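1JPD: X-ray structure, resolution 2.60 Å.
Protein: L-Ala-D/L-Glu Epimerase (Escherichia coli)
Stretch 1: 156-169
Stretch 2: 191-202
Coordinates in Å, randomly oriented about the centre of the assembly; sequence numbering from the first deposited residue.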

# COMPACT_ATOMS: atom_id res chain seq x y z
N ASP A 156 4.32 -19.21 0.45
CA ASP A 156 3.04 -19.88 0.40
C ASP A 156 3.08 -20.86 1.54
O ASP A 156 3.75 -20.63 2.54
CB ASP A 156 2.81 -20.60 -0.94
CG ASP A 156 3.90 -21.58 -1.29
OD1 ASP A 156 4.69 -21.98 -0.40
OD2 ASP A 156 3.96 -21.98 -2.48
N ASN A 157 2.39 -21.98 1.40
CA ASN A 157 2.35 -22.95 2.46
C ASN A 157 3.44 -24.02 2.36
O ASN A 157 3.45 -24.97 3.12
CB ASN A 157 0.98 -23.61 2.46
CG ASN A 157 0.55 -24.05 3.83
OD1 ASN A 157 0.55 -23.26 4.77
ND2 ASN A 157 0.19 -25.32 3.95
N HIS A 158 4.37 -23.85 1.43
CA HIS A 158 5.41 -24.86 1.26
C HIS A 158 6.83 -24.47 1.65
O HIS A 158 7.20 -23.30 1.63
CB HIS A 158 5.40 -25.34 -0.19
CG HIS A 158 4.09 -25.92 -0.61
ND1 HIS A 158 3.66 -27.16 -0.18
CD2 HIS A 158 3.09 -25.41 -1.36
CE1 HIS A 158 2.45 -27.38 -0.65
NE2 HIS A 158 2.08 -26.33 -1.37
N LEU A 159 7.60 -25.49 2.01
CA LEU A 159 8.99 -25.35 2.40
C LEU A 159 9.31 -24.07 3.18
O LEU A 159 10.30 -23.40 2.89
CB LEU A 159 9.88 -25.42 1.16
CG LEU A 159 9.67 -26.64 0.27
CD1 LEU A 159 10.57 -26.54 -0.95
CD2 LEU A 159 9.97 -27.91 1.05
N ILE A 160 8.49 -23.74 4.16
CA ILE A 160 8.72 -22.53 4.94
C ILE A 160 10.07 -22.50 5.66
O ILE A 160 10.73 -21.47 5.67
CB ILE A 160 7.61 -22.33 5.99
CG1 ILE A 160 6.27 -22.13 5.27
CG2 ILE A 160 7.93 -21.13 6.88
CD1 ILE A 160 6.33 -21.11 4.14
N SER A 161 10.48 -23.62 6.24
CA SER A 161 11.75 -23.62 6.96
C SER A 161 12.98 -23.50 6.07
O SER A 161 13.77 -22.57 6.24
CB SER A 161 11.87 -24.85 7.85
OG SER A 161 10.97 -24.76 8.95
N GLU A 162 13.16 -24.42 5.12
CA GLU A 162 14.35 -24.33 4.29
C GLU A 162 14.45 -23.00 3.53
O GLU A 162 15.52 -22.40 3.49
CB GLU A 162 14.46 -25.51 3.32
CG GLU A 162 15.87 -25.62 2.76
CD GLU A 162 16.15 -26.92 2.03
OE1 GLU A 162 15.27 -27.81 2.04
OE2 GLU A 162 17.26 -27.04 1.47
N ARG A 163 13.34 -22.54 2.95
CA ARG A 163 13.36 -21.27 2.22
C ARG A 163 13.90 -20.13 3.09
O ARG A 163 14.86 -19.46 2.71
CB ARG A 163 11.95 -20.91 1.71
CG ARG A 163 11.51 -21.72 0.51
CD ARG A 163 10.04 -21.51 0.16
NE ARG A 163 9.71 -22.14 -1.12
CZ ARG A 163 8.49 -22.25 -1.63
NH1 ARG A 163 7.43 -21.79 -0.96
NH2 ARG A 163 8.32 -22.82 -2.81
N MET A 164 13.28 -19.92 4.25
CA MET A 164 13.71 -18.85 5.14
C MET A 164 15.13 -19.06 5.65
O MET A 164 15.87 -18.09 5.84
CB MET A 164 12.74 -18.71 6.32
CG MET A 164 11.38 -18.18 5.91
SD MET A 164 11.57 -16.67 4.93
CE MET A 164 12.19 -15.49 6.18
N VAL A 165 15.52 -20.31 5.88
CA VAL A 165 16.87 -20.55 6.34
C VAL A 165 17.88 -20.20 5.25
O VAL A 165 18.82 -19.43 5.50
CB VAL A 165 17.07 -22.01 6.82
CG1 VAL A 165 18.56 -22.36 6.92
CG2 VAL A 165 16.42 -22.19 8.18
N ALA A 166 17.69 -20.74 4.04
CA ALA A 166 18.61 -20.45 2.93
C ALA A 166 18.70 -18.95 2.64
O ALA A 166 19.78 -18.44 2.34
CB ALA A 166 18.19 -21.20 1.68
N ILE A 167 17.58 -18.23 2.73
CA ILE A 167 17.56 -16.79 2.49
C ILE A 167 18.35 -16.01 3.55
O ILE A 167 19.25 -15.22 3.21
CB ILE A 167 16.10 -16.25 2.42
CG1 ILE A 167 15.43 -16.74 1.13
CG2 ILE A 167 16.08 -14.73 2.48
CD1 ILE A 167 13.93 -16.50 1.07
N ARG A 168 18.04 -16.23 4.83
CA ARG A 168 18.74 -15.54 5.90
C ARG A 168 20.25 -15.83 5.88
O ARG A 168 21.05 -14.95 6.14
CB ARG A 168 18.18 -15.93 7.28
CG ARG A 168 19.03 -15.43 8.44
CD ARG A 168 19.26 -13.92 8.33
NE ARG A 168 18.14 -13.15 8.86
CZ ARG A 168 17.90 -11.88 8.54
NH1 ARG A 168 18.69 -11.24 7.68
NH2 ARG A 168 16.88 -11.24 9.10
N THR A 169 20.62 -17.07 5.56
CA THR A 169 22.03 -17.44 5.50
C THR A 169 22.73 -16.64 4.39
O THR A 169 23.91 -16.30 4.52
CB THR A 169 22.21 -18.96 5.19
OG1 THR A 169 21.58 -19.75 6.21
CG2 THR A 169 23.69 -19.32 5.12
N ALA A 191 4.61 -22.26 15.79
CA ALA A 191 5.95 -22.78 15.56
C ALA A 191 6.63 -22.05 14.39
O ALA A 191 7.85 -21.81 14.41
CB ALA A 191 5.86 -24.27 15.28
N ARG A 192 5.84 -21.73 13.36
CA ARG A 192 6.34 -21.03 12.19
C ARG A 192 6.77 -19.64 12.54
O ARG A 192 7.86 -19.23 12.16
CB ARG A 192 5.31 -20.94 11.06
CG ARG A 192 5.22 -22.22 10.27
CD ARG A 192 4.18 -22.09 9.18
NE ARG A 192 4.10 -23.28 8.34
CZ ARG A 192 3.39 -23.36 7.22
NH1 ARG A 192 2.69 -22.32 6.79
NH2 ARG A 192 3.39 -24.49 6.52
N CYS A 193 5.93 -18.91 13.27
CA CYS A 193 6.30 -17.56 13.67
C CYS A 193 7.58 -17.67 14.49
O CYS A 193 8.47 -16.83 14.38
CB CYS A 193 5.21 -16.89 14.50
SG CYS A 193 3.67 -16.58 13.62
N GLN A 194 7.68 -18.73 15.29
CA GLN A 194 8.86 -18.93 16.13
C GLN A 194 10.12 -19.10 15.29
O GLN A 194 11.18 -18.61 15.66
CB GLN A 194 8.68 -20.14 17.04
CG GLN A 194 9.69 -20.14 18.18
CD GLN A 194 9.62 -18.86 19.00
OE1 GLN A 194 8.59 -18.55 19.61
NE2 GLN A 194 10.72 -18.10 19.00
N LEU A 195 10.00 -19.79 14.16
CA LEU A 195 11.14 -19.97 13.27
C LEU A 195 11.53 -18.64 12.65
O LEU A 195 12.71 -18.33 12.52
CB LEU A 195 10.81 -20.96 12.16
CG LEU A 195 11.91 -21.00 11.10
CD1 LEU A 195 13.21 -21.44 11.76
CD2 LEU A 195 11.53 -21.94 9.98
N LEU A 196 10.54 -17.84 12.24
CA LEU A 196 10.83 -16.54 11.65
C LEU A 196 11.58 -15.70 12.67
O LEU A 196 12.49 -14.94 12.32
CB LEU A 196 9.54 -15.83 11.22
CG LEU A 196 8.77 -16.55 10.10
CD1 LEU A 196 7.60 -15.69 9.64
CD2 LEU A 196 9.72 -16.83 8.94
N ALA A 197 11.21 -15.85 13.94
CA ALA A 197 11.87 -15.11 15.00
C ALA A 197 13.30 -15.61 15.18
O ALA A 197 14.21 -14.81 15.37
CB ALA A 197 11.09 -15.24 16.31
N ASP A 198 13.51 -16.92 15.11
CA ASP A 198 14.87 -17.45 15.26
C ASP A 198 15.79 -16.90 14.17
O ASP A 198 17.01 -16.82 14.37
CB ASP A 198 14.90 -18.99 15.16
CG ASP A 198 14.18 -19.68 16.31
OD1 ASP A 198 14.03 -19.08 17.40
OD2 ASP A 198 13.78 -20.85 16.13
N LEU A 199 15.22 -16.51 13.03
CA LEU A 199 15.98 -15.99 11.89
C LEU A 199 16.01 -14.47 11.83
O LEU A 199 16.51 -13.87 10.86
CB LEU A 199 15.40 -16.54 10.59
CG LEU A 199 15.49 -18.07 10.47
CD1 LEU A 199 14.90 -18.55 9.15
CD2 LEU A 199 16.95 -18.49 10.58
N GLY A 200 15.48 -13.84 12.88
CA GLY A 200 15.47 -12.39 12.94
C GLY A 200 14.51 -11.70 11.99
O GLY A 200 14.72 -10.53 11.65
N VAL A 201 13.46 -12.39 11.56
CA VAL A 201 12.48 -11.79 10.66
C VAL A 201 11.81 -10.64 11.41
O VAL A 201 11.23 -10.85 12.48
CB VAL A 201 11.41 -12.81 10.21
CG1 VAL A 201 10.33 -12.11 9.40
CG2 VAL A 201 12.06 -13.92 9.39
N ALA A 202 11.89 -9.44 10.86
CA ALA A 202 11.31 -8.26 11.49
C ALA A 202 9.79 -8.27 11.58
O ALA A 202 9.22 -7.75 12.55
CB ALA A 202 11.77 -7.01 10.76
O HOH W 1 15.34 -8.81 9.70

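The strongest link between the two stretches lies where the second helix has ended. Arg-168 NE donates a hydrogen bond to Leu-199 O at 2.7 Å, and Arg-168 NH2 reaches the same Leu-199 O at 3.2 Å in a weak one. Leu-199 is the first residue to leave helical phi/psi, and its carbonyl lies near the plane of the guanidinium, at the edge where the N-H groups point. Arginine suits this place because its long chain, bent through chi2 and chi3 both p, brings two donors, NE and NH2, to the one carbonyl of Leu-199. A water extends the clasp, accepting from Arg-168 NH2 at 2.9 Å and donating to Gly-200 O at 2.7 Å. Gly-200 has a phi of 72°, a conformation that favours glycine.

A second arginine works at the other end, from the opposite stretch. Arg-192, extended from chi2 onward, donates from NH1 to Asn-157 OD1 at 3.1 Å, while its NH2 makes a weak hydrogen bond to Asn-157 O at 3.4 Å. Ile-160 covers one face of this guanidinium, its CG1 3.7 Å from Arg-192 CZ, so the apolar chain packs against the flat group and leaves the edge free for asparagine.

Between these polar ends, two nearly parallel helices, their axes 10.4 Å apart at closest approach, are joined by apolar side chains. Met-164 is central: its CG lies 3.7 Å from Leu-196 CD2, its CB 3.6 Å from Leu-199 CD1, and its CE 3.6 Å from Val-201 CG2. An unbranched, flexible chain lets one residue touch three partners. Leu-199 thus serves twice, offering its carbonyl to Arg-168 and its side chain to Met-164 and Val-165, whose CG2 is 4.1 Å from Leu-199 CD1. Leu-195 points toward the first helix, its CD2 3.1 Å from Ser-161 OG, a tight contact at the exposed margin of the packing. Altogether 576 Å² is buried, both sides summed.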